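Local coordinates for protein probable thiol peroxidase (Chromobacterium violaceum, PDB 3KEB) that probably reduces peroxides as a thiol peroxidase with a thioredoxin-like fold, and is assembled as a dimer, at residues D5-Y10 / M14-G19; E44-T49 / K84-T89; I88-P93 / R115-H120; R98-H103 / I108-T113. One frame throughout, in Å; residues are numbered along the deposited sequence. Where two conformers were deposited one is given.

How the interactions relate
Three of the four contacts share the central mixed sheet of the thioredoxin-like fold. Interaction 2 packs a loop on strand 84-89, interaction 3 starts where that strand ends, and both include Ile88 and Thr89. Interaction 4 joins the helix and second strand of the beta-alpha-beta unit that strand 84-89 begins; its strand 109-112 pairs with strand 84-89, as in the bonds Val87 N to Ala109 O (2.9 Å) and Val87 O to Leu111 N (2.8 Å). Between interactions 3 and 4 Ser112 OG lies 2.7 Å from Asp91 O. Interaction 1, the N-terminal hairpin, is centred about 18 Å from interaction 3, though nearest atoms come to about 4 Å without touching, and about 25 Å from interactions 2 and 4.

Interaction 1 (D5-Y10 / M14-G19)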
loop_
_atom_site.group_PDB
_atom_site.type_symbol
_atom_site.label_atom_id
_atom_site.label_comp_id
_atom_site.label_asym_id
_atom_site.label_seq_id
_atom_site.Cartn_x
_atom_site.Cartn_y
_atom_site.Cartn_z
ATOM N N ASP A 5 -16.636 -14.536 12.308
ATOM C CA ASP A 5 -16.034 -15.852 12.378
ATOM C C ASP A 5 -14.695 -15.775 13.118
ATOM O O ASP A 5 -14.188 -16.780 13.544
ATOM C CB ASP A 5 -15.690 -16.417 10.985
ATOM C CG ASP A 5 -16.926 -16.774 10.132
ATOM O OD1 ASP A 5 -17.795 -17.584 10.568
ATOM O OD2 ASP A 5 -16.977 -16.289 8.973
ATOM N N PHE A 6 -14.079 -14.581 13.145
ATOM C CA PHE A 6 -12.733 -14.466 13.709
ATOM C C PHE A 6 -12.406 -13.030 14.186
ATOM O O PHE A 6 -12.879 -12.100 13.592
ATOM C CB PHE A 6 -11.738 -14.905 12.659
ATOM C CG PHE A 6 -10.378 -15.176 13.221
ATOM C CD1 PHE A 6 -10.069 -16.393 13.788
ATOM C CD2 PHE A 6 -9.444 -14.171 13.268
ATOM C CE1 PHE A 6 -8.789 -16.616 14.330
ATOM C CE2 PHE A 6 -8.229 -14.376 13.858
ATOM C CZ PHE A 6 -7.913 -15.603 14.369
ATOM N N TRP A 7 -11.524 -12.878 15.210
ATOM C CA TRP A 7 -11.118 -11.574 15.720
ATOM C C TRP A 7 -9.635 -11.552 15.939
ATOM O O TRP A 7 -9.047 -12.545 16.375
ATOM C CB TRP A 7 -11.764 -11.255 17.082
ATOM C CG TRP A 7 -13.224 -11.231 17.094
ATOM C CD1 TRP A 7 -14.061 -12.320 17.129
ATOM C CD2 TRP A 7 -14.069 -10.077 17.078
ATOM N NE1 TRP A 7 -15.351 -11.917 17.108
ATOM C CE2 TRP A 7 -15.405 -10.548 17.074
ATOM C CE3 TRP A 7 -13.834 -8.698 17.064
ATOM C CZ2 TRP A 7 -16.521 -9.683 17.067
ATOM C CZ3 TRP A 7 -14.947 -7.823 17.063
ATOM C CH2 TRP A 7 -16.275 -8.329 17.061
ATOM N N VAL A 8 -9.043 -10.385 15.673
ATOM C CA VAL A 8 -7.653 -10.159 15.938
ATOM C C VAL A 8 -7.549 -8.990 16.900
ATOM O O VAL A 8 -8.231 -7.959 16.748
ATOM C CB VAL A 8 -6.807 -9.920 14.612
ATOM C CG1 VAL A 8 -7.265 -8.645 13.876
ATOM C CG2 VAL A 8 -5.292 -9.953 14.932
ATOM N N GLN A 9 -6.690 -9.158 17.894
ATOM C CA GLN A 9 -6.410 -8.132 18.869
ATOM C C GLN A 9 -5.189 -7.332 18.444
ATOM O O GLN A 9 -4.128 -7.903 18.171
ATOM C CB GLN A 9 -6.155 -8.774 20.236
ATOM C CG GLN A 9 -6.097 -7.788 21.423
ATOM C CD GLN A 9 -7.488 -7.303 21.950
ATOM O OE1 GLN A 9 -8.509 -8.039 21.877
ATOM N NE2 GLN A 9 -7.521 -6.059 22.498
ATOM N N TYR A 10 -5.364 -6.007 18.419
ATOM C CA TYR A 10 -4.316 -5.068 18.022
ATOM C C TYR A 10 -4.289 -4.026 19.117
ATOM O O TYR A 10 -5.139 -3.174 19.188
ATOM C CB TYR A 10 -4.635 -4.458 16.629
ATOM C CG TYR A 10 -3.746 -3.313 16.222
ATOM C CD1 TYR A 10 -2.392 -3.497 16.064
ATOM C CD2 TYR A 10 -4.272 -2.061 15.934
ATOM C CE1 TYR A 10 -1.564 -2.449 15.686
ATOM C CE2 TYR A 10 -3.446 -1.001 15.522
ATOM C CZ TYR A 10 -2.110 -1.213 15.384
ATOM O OH TYR A 10 -1.276 -0.203 14.976
HETATM N N MSE A 14 -10.154 -5.000 19.411
HETATM C CA MSE A 14 -10.464 -6.333 18.928
HETATM C C MSE A 14 -11.314 -6.140 17.665
HETATM O O MSE A 14 -12.396 -5.546 17.724
HETATM C CB MSE A 14 -11.286 -7.047 20.010
HETATM C CG MSE A 14 -11.224 -8.474 19.953
HETATM SE SE MSE A 14 -12.159 -9.160 21.573
HETATM C CE MSE A 14 -13.553 -7.911 21.872
ATOM N N LEU A 15 -10.798 -6.624 16.552
ATOM C CA LEU A 15 -11.296 -6.300 15.225
ATOM C C LEU A 15 -11.739 -7.547 14.486
ATOM O O LEU A 15 -11.024 -8.574 14.489
ATOM C CB LEU A 15 -10.202 -5.610 14.427
ATOM C CG LEU A 15 -9.568 -4.374 15.102
ATOM C CD1 LEU A 15 -8.387 -3.855 14.226
ATOM C CD2 LEU A 15 -10.623 -3.272 15.488
ATOM N N PRO A 16 -12.903 -7.484 13.846
ATOM C CA PRO A 16 -13.263 -8.662 13.016
ATOM C C PRO A 16 -12.369 -8.879 11.844
ATOM O O PRO A 16 -11.784 -7.906 11.297
ATOM C CB PRO A 16 -14.693 -8.348 12.538
ATOM C CG PRO A 16 -15.135 -7.040 13.275
ATOM C CD PRO A 16 -13.859 -6.371 13.707
ATOM N N VAL A 17 -12.204 -10.147 11.482
ATOM C CA VAL A 17 -11.497 -10.560 10.290
ATOM C C VAL A 17 -12.515 -11.336 9.478
ATOM O O VAL A 17 -13.176 -12.230 9.988
ATOM C CB VAL A 17 -10.288 -11.409 10.624
ATOM C CG1 VAL A 17 -9.479 -11.814 9.342
ATOM C CG2 VAL A 17 -9.374 -10.624 11.651
ATOM N N ILE A 18 -12.604 -10.978 8.193
ATOM C CA ILE A 18 -13.678 -11.356 7.337
ATOM C C ILE A 18 -13.224 -12.233 6.174
ATOM O O ILE A 18 -12.160 -12.014 5.611
ATOM C CB ILE A 18 -14.344 -10.072 6.732
ATOM C CG1 ILE A 18 -14.844 -9.127 7.835
ATOM C CG2 ILE A 18 -15.485 -10.501 5.844
ATOM C CD1 ILE A 18 -15.810 -9.799 8.740
ATOM N N GLY A 19 -14.074 -13.191 5.789
ATOM C CA GLY A 19 -13.819 -14.034 4.630
ATOM C C GLY A 19 -13.581 -15.467 5.051
ATOM O O GLY A 19 -13.487 -15.765 6.230
HETATM O O HOH W 1 -16.116 -13.946 7.482
HETATM O O HOH W 2 -15.686 -12.423 10.822
#
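The indole of Trp7 lies over Pro16, with Pro16 CA over one face and the backbone of Met14 and Leu15 at its edge. Its CZ3 comes 3.8 Å from Pro16 CD, so the six-membered ring leans on the pyrrolidine. CG of Trp7 is anti to its carbonyl carbon (chi1 -60°), which turns the indole toward Met14 and Pro16. The selenium of selenomethionine Met14 stands obliquely to the six-membered ring, 5.4 Å from its centroid, in a Met-aromatic contact. Gln9 crosses the same Met14 side chain, its OE1 3.4 Å from Met14 CG, while its NE2 bonds to Gly11 O in the turn.

On the other face of the hairpin, Val8 CG1 meets Val17 CG2 at 3.6 Å, and that Val17 methyl also sits at the edge of the Phe6 ring, in its plane; Phe6 and Val17 lie side by side. The antiparallel backbone is held by the reciprocal Val8-Leu15 pair and by Val17 N to Phe6 O (3.0 Å). Beyond it, one water joins Asp5 N to Val17 O.

This two-stranded beta hairpin lies outside the main sheet. Phe6 makes a cation-pi contact with Arg154 of strand 149-154, and Gln9 forms backbone bonds with Ala156 and Thr158 just beyond that strand.

Interaction 2 (E44-T49 / K84-T89); sequences ESFSHT and KLIVIT
Ile86 sends its CD1 methyl over one face of the Phe46 ring in a CH-pi contact, joining the loop between strands 40-42 and 51-55 to strand 84-89 of the thioredoxin-like sheet. The methyl lies 3.8 Å from the ring centroid and 15° off the ring normal, over the face and displaced toward the rim. The two side chains come from opposite directions. CG1 of Ile86 is anti to the carbonyl carbon (chi1 -59°) and the chain continues extended, so the methyl at its end is what reaches the ring. On the opposite face of Phe46 lies CB of the preceding Ser45.

In the next shell Phe46 also touches Ala109 and Leu111 of strand 109-112, and Ile86 packs on Leu111 and Lys51; the ring thus bridges neighbouring strands. Backbone bonds of Ile86 to Leu52 and Val54 fix its place beside strand 51-55. The loop is held in turn by Lys51 NZ, bonded to the carbonyl oxygens of Phe46 and Thr49.

At the start of the strand, Lys84 bends at chi2 and its NZ bonds to Asn107 O. Its CB stays beside the loop, crossed by Thr49, whose CG2 lies 3.9 Å from Lys84 CB.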
loop_
_atom_site.group_PDB
_atom_site.type_symbol
_atom_site.label_atom_id
_atom_site.label_comp_id
_atom_site.label_asym_id
_atom_site.label_seq_id
_atom_site.Cartn_x
_atom_site.Cartn_y
_atom_site.Cartn_z
ATOM N N GLU A 44 0.603 -19.562 -10.363
ATOM C CA GLU A 44 1.468 -20.107 -11.424
ATOM C C GLU A 44 2.846 -19.510 -11.452
ATOM O O GLU A 44 3.731 -20.096 -12.025
ATOM C CB GLU A 44 0.844 -19.880 -12.805
ATOM C CG GLU A 44 -0.416 -20.698 -13.033
ATOM C CD GLU A 44 -1.540 -20.363 -12.058
ATOM O OE1 GLU A 44 -1.789 -19.148 -11.764
ATOM O OE2 GLU A 44 -2.157 -21.337 -11.563
ATOM N N SER A 45 3.037 -18.329 -10.865
ATOM C CA SER A 45 4.369 -17.751 -10.793
ATOM C C SER A 45 5.289 -18.565 -9.897
ATOM O O SER A 45 6.483 -18.318 -9.918
ATOM C CB SER A 45 4.334 -16.339 -10.183
ATOM O OG SER A 45 3.465 -15.530 -10.888
ATOM N N PHE A 46 4.710 -19.396 -9.023
ATOM C CA PHE A 46 5.436 -20.194 -8.040
ATOM C C PHE A 46 5.123 -21.647 -8.317
ATOM O O PHE A 46 4.696 -22.397 -7.448
ATOM C CB PHE A 46 5.001 -19.798 -6.631
ATOM C CG PHE A 46 5.042 -18.322 -6.406
ATOM C CD1 PHE A 46 6.252 -17.683 -6.240
ATOM C CD2 PHE A 46 3.893 -17.561 -6.461
ATOM C CE1 PHE A 46 6.323 -16.322 -6.071
ATOM C CE2 PHE A 46 3.958 -16.184 -6.262
ATOM C CZ PHE A 46 5.187 -15.569 -6.091
ATOM N N SER A 47 5.357 -22.069 -9.547
ATOM C CA SER A 47 5.017 -23.436 -9.880
ATOM C C SER A 47 6.115 -24.409 -9.418
ATOM O O SER A 47 7.303 -24.050 -9.188
ATOM C CB SER A 47 4.669 -23.573 -11.364
ATOM O OG SER A 47 5.757 -23.097 -12.125
ATOM N N HIS A 48 5.650 -25.627 -9.185
ATOM C CA HIS A 48 6.473 -26.741 -8.761
ATOM C C HIS A 48 7.297 -26.455 -7.506
ATOM O O HIS A 48 8.469 -26.846 -7.427
ATOM C CB HIS A 48 7.355 -27.206 -9.931
ATOM C CG HIS A 48 6.559 -27.588 -11.152
ATOM N ND1 HIS A 48 6.455 -26.770 -12.265
ATOM C CD2 HIS A 48 5.820 -28.690 -11.424
ATOM C CE1 HIS A 48 5.713 -27.372 -13.180
ATOM N NE2 HIS A 48 5.322 -28.540 -12.699
ATOM N N THR A 49 6.707 -25.770 -6.531
ATOM C CA THR A 49 7.351 -25.652 -5.245
ATOM C C THR A 49 6.349 -25.610 -4.122
ATOM O O THR A 49 5.264 -25.015 -4.265
ATOM C CB THR A 49 8.292 -24.379 -5.135
ATOM O OG1 THR A 49 8.933 -24.393 -3.855
ATOM C CG2 THR A 49 7.513 -23.080 -5.279
ATOM N N LYS A 84 9.173 -22.199 -0.326
ATOM C CA LYS A 84 9.181 -20.829 -0.861
ATOM C C LYS A 84 8.328 -19.917 0.037
ATOM O O LYS A 84 7.098 -20.112 0.145
ATOM C CB LYS A 84 8.659 -20.794 -2.309
ATOM C CG LYS A 84 8.531 -19.446 -2.932
ATOM C CD LYS A 84 9.904 -18.749 -3.093
ATOM C CE LYS A 84 9.837 -17.352 -3.720
ATOM N NZ LYS A 84 11.230 -16.880 -3.960
ATOM N N LEU A 85 8.971 -18.921 0.621
ATOM C CA LEU A 85 8.308 -17.946 1.485
ATOM C C LEU A 85 7.731 -16.845 0.601
ATOM O O LEU A 85 8.486 -16.185 -0.188
ATOM C CB LEU A 85 9.306 -17.352 2.484
ATOM C CG LEU A 85 8.701 -16.324 3.467
ATOM C CD1 LEU A 85 7.442 -16.893 4.168
ATOM C CD2 LEU A 85 9.675 -15.851 4.459
ATOM N N ILE A 86 6.407 -16.700 0.675
ATOM C CA ILE A 86 5.636 -15.698 -0.081
ATOM C C ILE A 86 4.923 -14.765 0.951
ATOM O O ILE A 86 4.013 -15.195 1.678
ATOM C CB ILE A 86 4.576 -16.328 -1.002
ATOM C CG1 ILE A 86 5.254 -17.289 -2.009
ATOM C CG2 ILE A 86 3.826 -15.239 -1.746
ATOM C CD1 ILE A 86 4.261 -18.173 -2.791
ATOM N N VAL A 87 5.384 -13.519 1.020
ATOM C CA VAL A 87 4.846 -12.521 1.938
ATOM C C VAL A 87 3.876 -11.650 1.148
ATOM O O VAL A 87 4.214 -11.147 0.070
ATOM C CB VAL A 87 5.962 -11.667 2.549
ATOM C CG1 VAL A 87 5.394 -10.469 3.354
ATOM C CG2 VAL A 87 6.881 -12.529 3.430
ATOM N N ILE A 88 2.667 -11.461 1.688
ATOM C CA ILE A 88 1.630 -10.685 1.048
ATOM C C ILE A 88 1.186 -9.599 2.025
ATOM O O ILE A 88 0.903 -9.898 3.212
ATOM C CB ILE A 88 0.410 -11.533 0.615
ATOM C CG1 ILE A 88 0.892 -12.670 -0.316
ATOM C CG2 ILE A 88 -0.691 -10.637 -0.059
ATOM C CD1 ILE A 88 -0.168 -13.709 -0.686
ATOM N N THR A 89 1.124 -8.353 1.532
ATOM C CA THR A 89 0.640 -7.266 2.341
ATOM C C THR A 89 -0.050 -6.196 1.521
ATOM O O THR A 89 -0.049 -6.222 0.292
ATOM C CB THR A 89 1.745 -6.549 3.168
ATOM O OG1 THR A 89 2.470 -5.673 2.317
ATOM C CG2 THR A 89 2.789 -7.499 3.829
#

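Interaction 3 (I88-P93 / R115-H120); sequences ITVDSP and RGRDFH
Ile88 meets the Phe119 ring with two methyls: CG2 lies over one face, 4.1 Å from the centroid, in a CH-pi contact, while CD1 meets the rim, 3.6 Å from CZ. This is the tight apolar half of the contact, closed further by Leu33 of strand 32-35. It joins the end of strand 84-89 to the short helix 119-122.

The other half is polar and hydrated. The Arg117 side chain crosses that of Val90 at about a right angle, and in the given conformer Val90 CG2 lies over one guanidinium face, offset toward the rim. Arg117 NH2 has its main partner in Thr113 OG1 and adds a weak bond to Val90 O (3.2 Å). A water links Val90 O (2.8 Å) to Arg117 NH1 (2.9 Å) and sits at the guanidinium edge, in its plane. Arg117 also packs on Val90 of the second subunit.

Val90 O, just past the strand, is thus reached by Arg117 both directly and through water, and the arginine's charge probably polarises that carbonyl.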
loop_
_atom_site.group_PDB
_atom_site.type_symbol
_atom_site.label_atom_id
_atom_site.label_comp_id
_atom_site.label_asym_id
_atom_site.label_seq_id
_atom_site.Cartn_x
_atom_site.Cartn_y
_atom_site.Cartn_z
ATOM N N ILE A 88 2.667 -11.461 1.688
ATOM C CA ILE A 88 1.630 -10.685 1.048
ATOM C C ILE A 88 1.186 -9.599 2.025
ATOM O O ILE A 88 0.903 -9.898 3.212
ATOM C CB ILE A 88 0.410 -11.533 0.615
ATOM C CG1 ILE A 88 0.892 -12.670 -0.316
ATOM C CG2 ILE A 88 -0.691 -10.637 -0.059
ATOM C CD1 ILE A 88 -0.168 -13.709 -0.686
ATOM N N THR A 89 1.124 -8.353 1.532
ATOM C CA THR A 89 0.640 -7.266 2.341
ATOM C C THR A 89 -0.050 -6.196 1.521
ATOM O O THR A 89 -0.049 -6.222 0.292
ATOM C CB THR A 89 1.745 -6.549 3.168
ATOM O OG1 THR A 89 2.470 -5.673 2.317
ATOM C CG2 THR A 89 2.789 -7.499 3.829
ATOM N N VAL A 90 -0.575 -5.207 2.220
ATOM C CA VAL A 90 -1.199 -4.047 1.617
ATOM C C VAL A 90 -0.227 -2.972 1.186
ATOM O O VAL A 90 -0.627 -1.977 0.559
ATOM C CB VAL A 90 -2.285 -3.427 2.578
ATOM C CG1 VAL A 90 -1.676 -2.468 3.610
ATOM C CG2 VAL A 90 -3.360 -2.743 1.762
ATOM N N ASP A 91 1.042 -3.160 1.516
ATOM C CA ASP A 91 2.062 -2.196 1.136
ATOM C C ASP A 91 2.128 -2.023 -0.368
ATOM O O ASP A 91 1.826 -2.967 -1.132
ATOM C CB ASP A 91 3.435 -2.636 1.621
ATOM C CG ASP A 91 3.512 -2.741 3.093
ATOM O OD1 ASP A 91 3.141 -1.749 3.779
ATOM O OD2 ASP A 91 3.995 -3.799 3.597
ATOM N N SER A 92 2.555 -0.844 -0.796
ATOM C CA SER A 92 2.770 -0.606 -2.213
ATOM C C SER A 92 3.967 -1.461 -2.705
ATOM O O SER A 92 4.902 -1.729 -1.932
ATOM C CB SER A 92 3.076 0.847 -2.499
ATOM O OG SER A 92 4.297 1.215 -1.874
ATOM N N PRO A 93 3.979 -1.804 -4.011
ATOM C CA PRO A 93 5.192 -2.391 -4.537
ATOM C C PRO A 93 6.442 -1.557 -4.251
ATOM O O PRO A 93 7.498 -2.117 -3.944
ATOM C CB PRO A 93 4.911 -2.488 -6.019
ATOM C CG PRO A 93 3.423 -2.644 -6.129
ATOM C CD PRO A 93 2.879 -1.786 -4.988
ATOM N N ARG A 115 -3.186 -4.437 -6.742
ATOM C CA ARG A 115 -3.806 -4.664 -8.061
ATOM C C ARG A 115 -5.221 -5.223 -7.879
ATOM O O ARG A 115 -6.089 -5.039 -8.746
ATOM C CB ARG A 115 -2.899 -5.521 -8.973
ATOM C CG ARG A 115 -3.561 -6.207 -10.161
ATOM C CD ARG A 115 -4.108 -5.223 -11.143
ATOM N NE ARG A 115 -5.314 -5.759 -11.756
ATOM C CZ ARG A 115 -5.340 -6.531 -12.832
ATOM N NH1 ARG A 115 -4.221 -6.856 -13.469
ATOM N NH2 ARG A 115 -6.508 -6.968 -13.284
ATOM N N GLY A 116 -5.492 -5.845 -6.745
ATOM C CA GLY A 116 -6.856 -6.235 -6.437
ATOM C C GLY A 116 -7.008 -6.574 -4.972
ATOM O O GLY A 116 -6.591 -7.637 -4.528
ATOM N N ARG A 117 -7.634 -5.664 -4.230
ATOM C CA ARG A 117 -7.750 -5.845 -2.794
ATOM C C ARG A 117 -8.723 -6.994 -2.412
ATOM O O ARG A 117 -8.714 -7.420 -1.273
ATOM C CB ARG A 117 -8.160 -4.534 -2.138
ATOM C CG ARG A 117 -7.207 -3.319 -2.439
ATOM C CD ARG A 117 -5.827 -3.373 -1.696
ATOM N NE ARG A 117 -5.215 -2.033 -1.646
ATOM C CZ ARG A 117 -3.910 -1.751 -1.528
ATOM N NH1 ARG A 117 -3.526 -0.479 -1.461
ATOM N NH2 ARG A 117 -2.992 -2.723 -1.448
ATOM N N ASP A 118 -9.555 -7.481 -3.355
ATOM C CA ASP A 118 -10.434 -8.651 -3.129
ATOM C C ASP A 118 -9.699 -10.000 -2.770
ATOM O O ASP A 118 -10.317 -11.002 -2.324
ATOM C CB ASP A 118 -11.261 -8.874 -4.359
ATOM C CG ASP A 118 -10.502 -9.611 -5.394
ATOM O OD1 ASP A 118 -9.411 -9.129 -5.801
ATOM O OD2 ASP A 118 -10.984 -10.704 -5.769
ATOM N N PHE A 119 -8.388 -10.015 -2.931
ATOM C CA PHE A 119 -7.560 -11.027 -2.310
ATOM C C PHE A 119 -7.957 -11.180 -0.826
ATOM O O PHE A 119 -8.108 -12.290 -0.326
ATOM C CB PHE A 119 -6.095 -10.582 -2.331
ATOM C CG PHE A 119 -5.215 -11.427 -1.484
ATOM C CD1 PHE A 119 -4.725 -12.637 -1.966
ATOM C CD2 PHE A 119 -4.903 -11.055 -0.202
ATOM C CE1 PHE A 119 -3.954 -13.429 -1.181
ATOM C CE2 PHE A 119 -4.159 -11.846 0.575
ATOM C CZ PHE A 119 -3.663 -13.054 0.080
ATOM N N HIS A 120 -8.090 -10.062 -0.120
ATOM C CA HIS A 120 -8.344 -10.131 1.329
ATOM C C HIS A 120 -9.575 -10.980 1.686
ATOM O O HIS A 120 -9.516 -11.839 2.533
ATOM C CB HIS A 120 -8.541 -8.744 1.948
ATOM C CG HIS A 120 -7.409 -7.771 1.802
ATOM N ND1 HIS A 120 -6.740 -7.517 0.625
ATOM C CD2 HIS A 120 -6.936 -6.860 2.694
ATOM C CE1 HIS A 120 -5.825 -6.582 0.838
ATOM N NE2 HIS A 120 -5.953 -6.151 2.078
HETATM O O HOH W 3 -0.638 -0.485 -1.829
#

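Interaction 4 (R98-H103 / I108-T113)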
loop_
_atom_site.group_PDB
_atom_site.type_symbol
_atom_site.label_atom_id
_atom_site.label_comp_id
_atom_site.label_asym_id
_atom_site.label_seq_id
_atom_site.Cartn_x
_atom_site.Cartn_y
_atom_site.Cartn_z
ATOM N N ARG A 98 11.639 -1.129 -1.358
ATOM C CA ARG A 98 12.478 -0.445 -0.377
ATOM C C ARG A 98 12.853 -1.405 0.788
ATOM O O ARG A 98 14.006 -1.477 1.170
ATOM C CB ARG A 98 11.772 0.752 0.209
ATOM C CG ARG A 98 12.576 1.446 1.253
ATOM C CD ARG A 98 11.682 1.910 2.395
ATOM N NE ARG A 98 12.549 2.325 3.494
ATOM C CZ ARG A 98 12.739 1.661 4.635
ATOM N NH1 ARG A 98 12.089 0.513 4.911
ATOM N NH2 ARG A 98 13.576 2.189 5.523
ATOM N N ALA A 99 11.883 -2.155 1.298
ATOM C CA ALA A 99 12.153 -3.165 2.354
ATOM C C ALA A 99 13.233 -4.168 1.912
ATOM O O ALA A 99 14.162 -4.437 2.666
ATOM C CB ALA A 99 10.909 -3.906 2.711
ATOM N N ARG A 100 13.136 -4.643 0.680
ATOM C CA ARG A 100 14.120 -5.589 0.153
ATOM C C ARG A 100 15.499 -4.940 0.106
ATOM O O ARG A 100 16.484 -5.551 0.527
ATOM C CB ARG A 100 13.761 -6.117 -1.210
ATOM C CG ARG A 100 14.611 -7.332 -1.559
ATOM C CD ARG A 100 14.359 -7.789 -2.951
ATOM N NE ARG A 100 13.024 -8.262 -3.206
ATOM C CZ ARG A 100 12.549 -9.436 -2.799
ATOM N NH1 ARG A 100 13.276 -10.269 -2.047
ATOM N NH2 ARG A 100 11.307 -9.765 -3.128
ATOM N N HIS A 101 15.566 -3.722 -0.427
ATOM C CA HIS A 101 16.791 -2.978 -0.510
ATOM C C HIS A 101 17.426 -2.809 0.847
ATOM O O HIS A 101 18.653 -2.912 0.993
ATOM C CB HIS A 101 16.484 -1.622 -1.136
ATOM C CG HIS A 101 17.680 -0.786 -1.374
ATOM N ND1 HIS A 101 18.561 -1.024 -2.407
ATOM C CD2 HIS A 101 18.132 0.317 -0.732
ATOM C CE1 HIS A 101 19.523 -0.112 -2.373
ATOM N NE2 HIS A 101 19.271 0.728 -1.383
ATOM N N GLU A 102 16.611 -2.489 1.846
ATOM C CA GLU A 102 17.115 -2.143 3.191
ATOM C C GLU A 102 17.401 -3.373 4.074
ATOM O O GLU A 102 18.312 -3.332 4.905
ATOM C CB GLU A 102 16.131 -1.249 3.926
ATOM C CG GLU A 102 15.972 0.154 3.334
ATOM C CD GLU A 102 17.234 0.969 3.421
ATOM O OE1 GLU A 102 17.844 0.946 4.503
ATOM O OE2 GLU A 102 17.621 1.613 2.418
ATOM N N HIS A 103 16.650 -4.449 3.892
ATOM C CA HIS A 103 16.730 -5.626 4.779
ATOM C C HIS A 103 17.185 -6.930 4.116
ATOM O O HIS A 103 17.450 -7.910 4.799
ATOM C CB HIS A 103 15.389 -5.849 5.448
ATOM C CG HIS A 103 14.889 -4.646 6.183
ATOM N ND1 HIS A 103 15.534 -4.135 7.290
ATOM C CD2 HIS A 103 13.810 -3.847 5.971
ATOM C CE1 HIS A 103 14.887 -3.058 7.718
ATOM N NE2 HIS A 103 13.830 -2.867 6.942
ATOM N N ILE A 108 12.730 -14.243 -0.767
ATOM C CA ILE A 108 11.374 -14.085 -0.259
ATOM C C ILE A 108 10.674 -13.296 -1.319
ATOM O O ILE A 108 11.183 -12.264 -1.792
ATOM C CB ILE A 108 11.356 -13.326 1.066
ATOM C CG1 ILE A 108 12.087 -14.147 2.127
ATOM C CG2 ILE A 108 9.933 -13.000 1.507
ATOM C CD1 ILE A 108 12.383 -13.379 3.434
ATOM N N ALA A 109 9.507 -13.781 -1.734
ATOM C CA ALA A 109 8.644 -13.024 -2.602
ATOM C C ALA A 109 7.904 -12.030 -1.734
ATOM O O ALA A 109 7.464 -12.380 -0.643
ATOM C CB ALA A 109 7.678 -13.931 -3.313
ATOM N N LEU A 110 7.744 -10.805 -2.257
ATOM C CA LEU A 110 7.004 -9.719 -1.615
ATOM C C LEU A 110 5.917 -9.242 -2.561
ATOM O O LEU A 110 6.210 -8.692 -3.661
ATOM C CB LEU A 110 8.010 -8.594 -1.315
ATOM C CG LEU A 110 9.149 -8.928 -0.359
ATOM C CD1 LEU A 110 10.159 -7.807 -0.316
ATOM C CD2 LEU A 110 8.608 -9.176 1.076
ATOM N N LEU A 111 4.671 -9.490 -2.179
ATOM C CA LEU A 111 3.522 -9.230 -3.034
ATOM C C LEU A 111 2.592 -8.254 -2.361
ATOM O O LEU A 111 2.325 -8.367 -1.168
ATOM C CB LEU A 111 2.754 -10.521 -3.311
ATOM C CG LEU A 111 3.614 -11.710 -3.785
ATOM C CD1 LEU A 111 2.656 -12.867 -4.183
ATOM C CD2 LEU A 111 4.557 -11.355 -4.956
ATOM N N SER A 112 2.058 -7.353 -3.177
ATOM C CA SER A 112 1.170 -6.305 -2.774
ATOM C C SER A 112 -0.232 -6.609 -3.278
ATOM O O SER A 112 -0.424 -7.137 -4.406
ATOM C CB SER A 112 1.618 -5.000 -3.397
ATOM O OG SER A 112 0.627 -4.017 -3.259
ATOM N N THR A 113 -1.206 -6.259 -2.461
ATOM C CA THR A 113 -2.595 -6.430 -2.836
ATOM C C THR A 113 -3.155 -5.235 -3.585
ATOM O O THR A 113 -4.387 -5.166 -3.836
ATOM C CB THR A 113 -3.471 -6.683 -1.633
ATOM O OG1 THR A 113 -3.409 -5.576 -0.741
ATOM C CG2 THR A 113 -3.000 -7.956 -0.865
#
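An extended start and a late bend carry the guanidinium of Arg100 from helix 93-103 to the strand: CG is anti to the backbone N (chi1 -166°), chi2 is also extended, and the turn comes at chi3 (-64°). The group then meets Ile108 O end-on, with NH1 at 2.9 Å and NH2 at 2.8 Å from that single oxygen. Both bonds lie in the carbonyl plane and, within 1°, in the guanidinium plane, so the flat cation and the peptide carbonyl are almost coplanar.

Leu110 crosses the arginine obliquely and covers one guanidinium face. Its CD1 sits 3.6 Å above that plane, offset toward the rim, and its CG is 3.6 Å from NH2. Leu110 itself packs on Leu96 of the helix and on Leu105 in the connecting loop. The contact joins the helix of the beta-alpha-beta unit 84-89, 93-103, 109-112 to its second strand.

Arg100 NE adds a salt bridge to Asp36, just past strand 32-35, so three nitrogens of the group have oxygen partners. Such a paired grip with leucine against one face would restrict rotation of the guanidinium, and the carboxylate of Asp36 probably helps to balance its positive charge.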